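Side-chain contacts in probable endoglucanase (Gluconacetobacter xylinus, PDB 1WZZ), which hydrolyses internal beta-1,4-glucosidic linkages of cellulose-type glucans, including carboxymethyl-cellulose, as an endoglucanase of glycoside hydrolase family 8: residues Ser34-Asp39 with Trp71-Thr76; Ala65-Met70 with Ala112-Arg117; Gly304-Leu309 with Ile326-Glu331. All blocks are in the same frame, centred on the assembly; numbering follows the deposited sequence.

Contact 1 (Ser34-Asp39 with Trp71-Thr76); sequences SGRVVD and WMWART. With SO4 (sulfate ion), chain B.
The side chain of R36 runs alongside the indole of W73, both heading in the same direction. CB of R36 stands over one face of the five-membered ring, 3.8 Å from its centroid and 15° off the normal, a CH-pi contact offset toward the rim. Further out, CD of R36 settles 3.5 Å from CZ2 of W73. The arginine is extended at first, with CG anti to the backbone N (chi1 179°), and then bends at chi3 (78°); the bend leaves the guanidinium plane inclined to the indole instead of stacked on it. W73 reaches the loop because its own CG is likewise anti to the backbone N, and its CD1 approaches the carbonyl O of S34 at 3.5 Å. G35 has no side chain, and that absence lets the loop backbone lie so near the helix, with G35 O 3.7 Å from W73 CB.

Beyond the ring, the turned guanidinium grips a sulfate, probably from the crystallisation liquor, by its edge: NE of R36 bonds to O1 at 2.8 Å and NH2 to O2 at the same length. The hydroxyl of S34 donates to the same O1 (2.6 Å from OG). OG also accepts from the backbone N of R36. R36 has further partners, NH1 bonding to S46 and NH2 to the carbonyl O of G43 in addition to the sulfate, while F90 meets the indole edge-to-face. The arrangement is an ST turn with an arginine-tryptophan CH-pi contact, fastening the loop after helix 18-30 onto helix 64-77 of the (alpha/alpha)6 barrel.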
loop_
_atom_site.group_PDB
_atom_site.type_symbol
_atom_site.label_atom_id
_atom_site.label_comp_id
_atom_site.label_asym_id
_atom_site.label_seq_id
_atom_site.Cartn_x
_atom_site.Cartn_y
_atom_site.Cartn_z
ATOM N N SER A 34 -1.431 -23.436 -4.193
ATOM C CA SER A 34 -2.613 -22.979 -4.931
ATOM C C SER A 34 -2.416 -21.595 -5.542
ATOM O O SER A 34 -3.134 -21.214 -6.464
ATOM C CB SER A 34 -3.820 -22.909 -4.000
ATOM O OG SER A 34 -3.616 -21.962 -2.966
ATOM N N GLY A 35 -1.446 -20.847 -5.017
ATOM C CA GLY A 35 -1.213 -19.500 -5.513
ATOM C C GLY A 35 -1.745 -18.476 -4.523
ATOM O O GLY A 35 -1.566 -17.275 -4.716
ATOM N N ARG A 36 -2.383 -18.947 -3.459
ATOM C CA ARG A 36 -2.943 -18.075 -2.432
ATOM C C ARG A 36 -1.887 -17.662 -1.407
ATOM O O ARG A 36 -1.116 -18.502 -0.932
ATOM C CB ARG A 36 -4.099 -18.808 -1.743
ATOM C CG ARG A 36 -4.773 -18.067 -0.655
ATOM C CD ARG A 36 -6.070 -18.772 -0.223
ATOM N NE ARG A 36 -5.840 -19.921 0.643
ATOM C CZ ARG A 36 -5.749 -19.846 1.964
ATOM N NH1 ARG A 36 -5.871 -18.677 2.574
ATOM N NH2 ARG A 36 -5.548 -20.946 2.679
ATOM N N VAL A 37 -1.815 -16.360 -1.115
ATOM C CA VAL A 37 -0.900 -15.840 -0.094
ATOM C C VAL A 37 -1.677 -15.843 1.229
ATOM O O VAL A 37 -2.775 -15.279 1.329
ATOM C CB VAL A 37 -0.446 -14.391 -0.449
ATOM C CG1 VAL A 37 0.373 -13.753 0.719
ATOM C CG2 VAL A 37 0.357 -14.435 -1.717
ATOM N N VAL A 38 -1.129 -16.505 2.248
ATOM C CA VAL A 38 -1.811 -16.571 3.538
ATOM C C VAL A 38 -1.346 -15.372 4.352
ATOM O O VAL A 38 -0.263 -15.391 4.928
ATOM C CB VAL A 38 -1.476 -17.899 4.258
ATOM C CG1 VAL A 38 -2.014 -17.880 5.667
ATOM C CG2 VAL A 38 -2.094 -19.048 3.495
ATOM N N ASP A 39 -2.163 -14.315 4.392
ATOM C CA ASP A 39 -1.760 -13.098 5.092
ATOM C C ASP A 39 -2.341 -12.897 6.482
ATOM O O ASP A 39 -2.382 -11.777 6.988
ATOM C CB ASP A 39 -2.003 -11.855 4.201
ATOM C CG ASP A 39 -3.441 -11.724 3.711
ATOM O OD1 ASP A 39 -3.731 -10.754 2.975
ATOM O OD2 ASP A 39 -4.277 -12.570 4.054
ATOM N N TRP A 71 -1.096 -14.857 -9.644
ATOM C CA TRP A 71 -1.989 -14.064 -10.496
ATOM C C TRP A 71 -3.165 -14.922 -10.947
ATOM O O TRP A 71 -4.329 -14.495 -10.916
ATOM C CB TRP A 71 -1.207 -13.530 -11.687
ATOM C CG TRP A 71 -2.033 -12.862 -12.741
ATOM C CD1 TRP A 71 -1.865 -12.995 -14.082
ATOM C CD2 TRP A 71 -3.143 -11.942 -12.564
ATOM N NE1 TRP A 71 -2.785 -12.228 -14.765
ATOM C CE2 TRP A 71 -3.584 -11.576 -13.865
ATOM C CE3 TRP A 71 -3.805 -11.401 -11.448
ATOM C CZ2 TRP A 71 -4.658 -10.695 -14.082
ATOM C CZ3 TRP A 71 -4.886 -10.516 -11.672
ATOM C CH2 TRP A 71 -5.293 -10.184 -12.983
HETATM N N MSE A 72 -2.882 -16.142 -11.373
HETATM C CA MSE A 72 -4.009 -16.991 -11.751
HETATM C C MSE A 72 -4.972 -17.142 -10.564
HETATM O O MSE A 72 -6.188 -17.090 -10.746
HETATM C CB MSE A 72 -3.527 -18.370 -12.229
HETATM C CG MSE A 72 -4.669 -19.301 -12.563
HETATM SE SE MSE A 72 -3.980 -20.918 -13.367
HETATM C CE MSE A 72 -3.580 -21.893 -11.756
ATOM N N TRP A 73 -4.457 -17.293 -9.336
ATOM C CA TRP A 73 -5.329 -17.440 -8.177
ATOM C C TRP A 73 -6.135 -16.150 -7.939
ATOM O O TRP A 73 -7.352 -16.196 -7.683
ATOM C CB TRP A 73 -4.534 -17.776 -6.906
ATOM C CG TRP A 73 -5.449 -18.145 -5.748
ATOM C CD1 TRP A 73 -5.898 -19.405 -5.425
ATOM C CD2 TRP A 73 -6.111 -17.250 -4.840
ATOM N NE1 TRP A 73 -6.790 -19.341 -4.387
ATOM C CE2 TRP A 73 -6.943 -18.034 -4.009
ATOM C CE3 TRP A 73 -6.089 -15.859 -4.652
ATOM C CZ2 TRP A 73 -7.742 -17.479 -3.010
ATOM C CZ3 TRP A 73 -6.883 -15.312 -3.656
ATOM C CH2 TRP A 73 -7.700 -16.118 -2.848
ATOM N N ALA A 74 -5.469 -15.007 -8.004
ATOM C CA ALA A 74 -6.183 -13.748 -7.793
ATOM C C ALA A 74 -7.253 -13.496 -8.854
ATOM O O ALA A 74 -8.367 -13.067 -8.521
ATOM C CB ALA A 74 -5.178 -12.567 -7.754
ATOM N N ARG A 75 -6.934 -13.771 -10.113
ATOM C CA ARG A 75 -7.887 -13.526 -11.194
ATOM C C ARG A 75 -9.085 -14.440 -11.076
ATOM O O ARG A 75 -10.231 -13.985 -11.195
ATOM C CB ARG A 75 -7.244 -13.731 -12.571
ATOM C CG ARG A 75 -8.189 -13.303 -13.720
ATOM C CD ARG A 75 -7.726 -13.755 -15.100
ATOM N NE ARG A 75 -6.310 -14.094 -15.145
ATOM C CZ ARG A 75 -5.822 -15.312 -14.914
ATOM N NH1 ARG A 75 -4.510 -15.524 -14.967
ATOM N NH2 ARG A 75 -6.641 -16.321 -14.646
ATOM N N THR A 76 -8.830 -15.717 -10.808
ATOM C CA THR A 76 -9.921 -16.681 -10.697
ATOM C C THR A 76 -10.782 -16.554 -9.443
ATOM O O THR A 76 -11.998 -16.729 -9.499
ATOM C CB THR A 76 -9.402 -18.168 -10.814
ATOM O OG1 THR A 76 -8.557 -18.503 -9.717
ATOM C CG2 THR A 76 -8.622 -18.347 -12.055
HETATM S S SO4 B . -5.130 -23.529 -0.090
HETATM O O1 SO4 B . -4.829 -22.202 -0.667
HETATM O O2 SO4 B . -5.761 -23.370 1.232
HETATM O O3 SO4 B . -3.878 -24.285 0.074
HETATM O O4 SO4 B . -6.032 -24.238 -1.016
#

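Contact 2 (Ala65-Met70 with Ala112-Arg117); sequences ASFQSM and ALALGR
F67 points its ring end-on at helix 105-122, meeting A114 and L115 with its rim. Both methyl groups it touches, CB of A114 and CD2 of L115, lie near the plane of the ring, so the phenyl acts as a flat blade whose edge is pressed against the neighbouring helix. CE1 of F67 stands 3.9 Å from CB of A114, and CZ is 3.8 Å from CD2 of L115. The leucine side chain crosses the phenylalanine at about a right angle, presenting a single methyl to the CZ and CE2 corner of the ring.

The torsions explain the reach. With CG anti to the backbone N (chi1 -175°), the F67 ring extends straight from its own helix; the CB of L115 is not aimed at F67, but the branch swings CD2 back to it. The nearest CA atoms of the two segments, those of F67 and A114, are 8.9 Å apart, a distance the ring spans, and the small side chain of A114 allows the ring to come close to the backbone. There CE1 lies 3.7 Å from the carbonyl O of A114, an oblique approach.

Neighbours complete the setting: M55 of helix 48-61 touches both F67 and A114, Y127 of helix 125-142 meets the phenyl with its ring, and I134 of that same helix packs on L115. All three residues that touch across the contact are buried and every side-chain meeting between them is apolar. The chemistry implies that at this point the two helices probably adhere through shape and exclusion of water.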
loop_
_atom_site.group_PDB
_atom_site.type_symbol
_atom_site.label_atom_id
_atom_site.label_comp_id
_atom_site.label_asym_id
_atom_site.label_seq_id
_atom_site.Cartn_x
_atom_site.Cartn_y
_atom_site.Cartn_z
ATOM N N ALA A 65 7.412 -18.326 -12.124
ATOM C CA ALA A 65 6.520 -19.415 -11.741
ATOM C C ALA A 65 5.583 -19.028 -10.589
ATOM O O ALA A 65 4.369 -19.296 -10.630
ATOM C CB ALA A 65 7.350 -20.668 -11.373
ATOM N N SER A 66 6.125 -18.402 -9.544
ATOM C CA SER A 66 5.279 -18.007 -8.420
ATOM C C SER A 66 4.325 -16.877 -8.836
ATOM O O SER A 66 3.173 -16.853 -8.391
ATOM C CB SER A 66 6.134 -17.528 -7.232
ATOM O OG SER A 66 6.909 -18.608 -6.717
ATOM N N PHE A 67 4.820 -15.953 -9.641
ATOM C CA PHE A 67 3.979 -14.843 -10.110
ATOM C C PHE A 67 2.749 -15.392 -10.850
ATOM O O PHE A 67 1.615 -14.978 -10.596
ATOM C CB PHE A 67 4.744 -13.921 -11.049
ATOM C CG PHE A 67 3.953 -12.721 -11.446
ATOM C CD1 PHE A 67 4.036 -11.542 -10.711
ATOM C CD2 PHE A 67 3.053 -12.799 -12.510
ATOM C CE1 PHE A 67 3.234 -10.455 -11.029
ATOM C CE2 PHE A 67 2.236 -11.724 -12.835
ATOM C CZ PHE A 67 2.321 -10.547 -12.099
ATOM N N GLN A 68 2.993 -16.328 -11.758
ATOM C CA GLN A 68 1.915 -16.944 -12.526
ATOM C C GLN A 68 0.872 -17.603 -11.646
ATOM O O GLN A 68 -0.337 -17.442 -11.852
ATOM C CB GLN A 68 2.521 -17.974 -13.492
ATOM C CG GLN A 68 3.275 -17.328 -14.632
ATOM C CD GLN A 68 4.050 -18.330 -15.486
ATOM O OE1 GLN A 68 4.432 -18.024 -16.626
ATOM N NE2 GLN A 68 4.297 -19.516 -14.938
ATOM N N SER A 69 1.342 -18.350 -10.655
ATOM C CA SER A 69 0.466 -19.030 -9.731
ATOM C C SER A 69 -0.386 -18.042 -8.934
ATOM O O SER A 69 -1.594 -18.235 -8.799
ATOM C CB SER A 69 1.285 -19.899 -8.768
ATOM O OG SER A 69 0.445 -20.648 -7.891
HETATM N N MSE A 70 0.232 -16.988 -8.398
HETATM C CA MSE A 70 -0.523 -16.024 -7.606
HETATM C C MSE A 70 -1.487 -15.205 -8.438
HETATM O O MSE A 70 -2.571 -14.871 -7.967
HETATM C CB MSE A 70 0.418 -15.076 -6.841
HETATM C CG MSE A 70 1.214 -15.811 -5.777
HETATM SE SE MSE A 70 2.354 -14.563 -4.774
HETATM C CE MSE A 70 3.665 -14.427 -6.093
ATOM N N ALA A 112 -2.131 -4.313 -10.000
ATOM C CA ALA A 112 -1.822 -3.666 -11.288
ATOM C C ALA A 112 -0.335 -3.305 -11.368
ATOM O O ALA A 112 0.282 -3.442 -12.421
ATOM C CB ALA A 112 -2.664 -2.405 -11.482
ATOM N N LEU A 113 0.224 -2.790 -10.274
ATOM C CA LEU A 113 1.645 -2.451 -10.258
ATOM C C LEU A 113 2.455 -3.697 -10.597
ATOM O O LEU A 113 3.331 -3.664 -11.477
ATOM C CB LEU A 113 2.061 -1.951 -8.875
ATOM C CG LEU A 113 3.569 -1.666 -8.737
ATOM C CD1 LEU A 113 4.038 -0.562 -9.701
ATOM C CD2 LEU A 113 3.802 -1.254 -7.314
ATOM N N ALA A 114 2.157 -4.792 -9.894
ATOM C CA ALA A 114 2.875 -6.060 -10.086
ATOM C C ALA A 114 2.773 -6.535 -11.535
ATOM O O ALA A 114 3.752 -7.001 -12.113
ATOM C CB ALA A 114 2.320 -7.140 -9.140
ATOM N N LEU A 115 1.581 -6.434 -12.109
ATOM C CA LEU A 115 1.405 -6.869 -13.508
ATOM C C LEU A 115 2.198 -6.020 -14.496
ATOM O O LEU A 115 2.786 -6.552 -15.449
ATOM C CB LEU A 115 -0.087 -6.867 -13.851
ATOM C CG LEU A 115 -0.884 -8.054 -13.253
ATOM C CD1 LEU A 115 -2.398 -7.737 -13.227
ATOM C CD2 LEU A 115 -0.629 -9.347 -14.083
ATOM N N GLY A 116 2.226 -4.707 -14.294
ATOM C CA GLY A 116 3.018 -3.870 -15.177
ATOM C C GLY A 116 4.491 -4.230 -15.014
ATOM O O GLY A 116 5.209 -4.316 -15.994
ATOM N N ARG A 117 4.945 -4.469 -13.778
ATOM C CA ARG A 117 6.347 -4.813 -13.557
ATOM C C ARG A 117 6.681 -6.166 -14.182
ATOM O O ARG A 117 7.736 -6.314 -14.810
ATOM C CB ARG A 117 6.675 -4.858 -12.057
ATOM C CG ARG A 117 6.597 -3.481 -11.346
ATOM C CD ARG A 117 7.778 -2.608 -11.729
ATOM N NE ARG A 117 7.937 -1.415 -10.888
ATOM C CZ ARG A 117 7.459 -0.209 -11.188
ATOM N NH1 ARG A 117 6.760 -0.017 -12.303
ATOM N NH2 ARG A 117 7.761 0.838 -10.421
#

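Contact 3 (Gly304-Leu309 with Ile326-Glu331); sequences GELPTL and IARAEE
An apolar contact of a leucine methyl with an arginine guanidinium, supplemented by a water bridge, joins the loop that follows helix 289-297 to the C-terminal part of helix 315-331, away from the annotated active-site residues. L306 and R328 reach for one another, each from its own side. The guanidinium of R328 lays one face on the leucine: CD1 of L306 sits 3.5 Å above that plane, over its centre, with CZ as the nearest atom. CG of L306 adds a second touch, 3.8 Å from NH2. Because the arginine chain starts out extended and bends at chi3 (63°), its flat end is turned broadside to the methyl.

The face rests on carbon, and the N-H groups remain directed outward round the rim. One of them is used by a water, which accepts from NH2 of R328 at 2.8 Å and from the backbone N of L306 at 3.0 Å. The two donors thus share one acceptor, which spans the gap between helix and loop. The carbonyl O of G304 approaches NH2 obliquely at 4.0 Å. L306 also packs on E296 of helix 289-297 and on Y325 of helix 315-331, and P307 O accepts a hydrogen bond from the hydroxyl of Y325.

With the nearest carboxylate oxygen of E305, OE1, 6.5 Å from R328 NH2, the opposite charges probably attract only at long range. The chemistry implies a joint built from dispersion over the guanidinium face and a water that accepts from both NH2 and the loop N-H.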
loop_
_atom_site.group_PDB
_atom_site.type_symbol
_atom_site.label_atom_id
_atom_site.label_comp_id
_atom_site.label_asym_id
_atom_site.label_seq_id
_atom_site.Cartn_x
_atom_site.Cartn_y
_atom_site.Cartn_z
ATOM N N GLY A 304 21.511 1.724 7.657
ATOM C CA GLY A 304 20.756 1.349 6.475
ATOM C C GLY A 304 20.613 -0.157 6.400
ATOM O O GLY A 304 19.953 -0.677 5.499
ATOM N N GLU A 305 21.228 -0.860 7.352
ATOM C CA GLU A 305 21.170 -2.328 7.409
ATOM C C GLU A 305 19.734 -2.745 7.715
ATOM O O GLU A 305 19.349 -2.854 8.867
ATOM C CB GLU A 305 22.102 -2.825 8.503
ATOM C CG GLU A 305 22.002 -4.321 8.722
ATOM C CD GLU A 305 21.921 -5.068 7.410
ATOM O OE1 GLU A 305 22.857 -4.923 6.595
ATOM O OE2 GLU A 305 20.921 -5.794 7.195
ATOM N N LEU A 306 18.938 -2.965 6.677
ATOM C CA LEU A 306 17.537 -3.291 6.890
ATOM C C LEU A 306 17.245 -4.571 7.638
ATOM O O LEU A 306 18.051 -5.510 7.637
ATOM C CB LEU A 306 16.813 -3.377 5.536
ATOM C CG LEU A 306 16.716 -2.133 4.648
ATOM C CD1 LEU A 306 16.016 -2.513 3.328
ATOM C CD2 LEU A 306 15.933 -1.042 5.373
ATOM N N PRO A 307 16.078 -4.637 8.302
ATOM C CA PRO A 307 15.697 -5.850 9.025
ATOM C C PRO A 307 15.542 -6.922 7.931
ATOM O O PRO A 307 15.352 -6.570 6.758
ATOM C CB PRO A 307 14.330 -5.507 9.617
ATOM C CG PRO A 307 14.373 -3.998 9.753
ATOM C CD PRO A 307 15.121 -3.533 8.537
ATOM N N THR A 308 15.652 -8.196 8.305
ATOM C CA THR A 308 15.471 -9.304 7.356
ATOM C C THR A 308 14.272 -10.150 7.770
ATOM O O THR A 308 13.861 -10.201 8.957
ATOM C CB THR A 308 16.752 -10.187 7.244
ATOM O OG1 THR A 308 17.118 -10.660 8.544
ATOM C CG2 THR A 308 17.899 -9.362 6.637
ATOM N N LEU A 309 13.686 -10.840 6.803
ATOM C CA LEU A 309 12.470 -11.596 7.054
ATOM C C LEU A 309 12.594 -12.836 7.932
ATOM O O LEU A 309 11.593 -13.316 8.460
ATOM C CB LEU A 309 11.792 -11.948 5.703
ATOM C CG LEU A 309 10.778 -10.899 5.221
ATOM C CD1 LEU A 309 11.460 -9.582 4.938
ATOM C CD2 LEU A 309 10.044 -11.408 3.982
ATOM N N ILE A 326 11.908 -3.495 -1.943
ATOM C CA ILE A 326 11.552 -3.192 -3.343
ATOM C C ILE A 326 11.741 -1.700 -3.601
ATOM O O ILE A 326 12.321 -1.298 -4.616
ATOM C CB ILE A 326 10.082 -3.541 -3.656
ATOM C CG1 ILE A 326 9.757 -4.981 -3.254
ATOM C CG2 ILE A 326 9.793 -3.277 -5.175
ATOM C CD1 ILE A 326 10.626 -5.992 -3.892
ATOM N N ALA A 327 11.244 -0.868 -2.682
ATOM C CA ALA A 327 11.350 0.571 -2.829
ATOM C C ALA A 327 12.789 0.994 -2.941
ATOM O O ALA A 327 13.135 1.809 -3.777
ATOM C CB ALA A 327 10.698 1.287 -1.624
ATOM N N ARG A 328 13.628 0.441 -2.070
ATOM C CA ARG A 328 15.035 0.792 -2.092
ATOM C C ARG A 328 15.678 0.366 -3.399
ATOM O O ARG A 328 16.426 1.138 -3.996
ATOM C CB ARG A 328 15.758 0.151 -0.902
ATOM C CG ARG A 328 17.226 0.533 -0.791
ATOM C CD ARG A 328 17.899 -0.214 0.367
ATOM N NE ARG A 328 17.884 -1.665 0.144
ATOM C CZ ARG A 328 18.564 -2.546 0.874
ATOM N NH1 ARG A 328 18.480 -3.845 0.606
ATOM N NH2 ARG A 328 19.340 -2.122 1.865
ATOM N N ALA A 329 15.371 -0.843 -3.860
ATOM C CA ALA A 329 15.963 -1.348 -5.104
ATOM C C ALA A 329 15.568 -0.470 -6.288
ATOM O O ALA A 329 16.380 -0.217 -7.186
ATOM C CB ALA A 329 15.528 -2.772 -5.349
ATOM N N GLU A 330 14.330 0.007 -6.298
ATOM C CA GLU A 330 13.877 0.857 -7.400
ATOM C C GLU A 330 14.210 2.342 -7.284
ATOM O O GLU A 330 14.621 2.963 -8.270
ATOM C CB GLU A 330 12.359 0.740 -7.577
ATOM C CG GLU A 330 11.856 -0.638 -8.020
ATOM C CD GLU A 330 10.403 -0.615 -8.458
ATOM O OE1 GLU A 330 9.854 -1.685 -8.815
ATOM O OE2 GLU A 330 9.815 0.481 -8.476
ATOM N N GLU A 331 14.011 2.912 -6.095
ATOM C CA GLU A 331 14.238 4.340 -5.881
ATOM C C GLU A 331 15.664 4.790 -6.115
ATOM O O GLU A 331 15.910 5.906 -6.606
ATOM C CB GLU A 331 13.808 4.738 -4.458
ATOM C CG GLU A 331 13.807 6.254 -4.132
ATOM C CD GLU A 331 15.207 6.850 -3.913
ATOM O OE1 GLU A 331 16.137 6.095 -3.559
ATOM O OE2 GLU A 331 15.369 8.089 -4.063
HETATM O O HOH W 1 20.221 -3.703 4.027
#

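Contacts 1 and 2 are neighbours, their centres 10 Å apart, and share helix 64-77: residues 65-70 supply contact 2 and residues 71-76 contact 1, with some crossing over at the junction. Their segments alternate along the chain, interlocking the two contacts, which also touch directly, G35 against M70 and W71 against L115. Contact 3 follows both in sequence, with its centre about 25 Å from that of contact 1 and about 20 Å from that of contact 2. It is nevertheless tied to contact 2 by the salt bridge between R117 and E330. Helices 64-77, 105-122 and 315-331 are thereby connected, linking early and late parts of the (alpha/alpha)6 barrel.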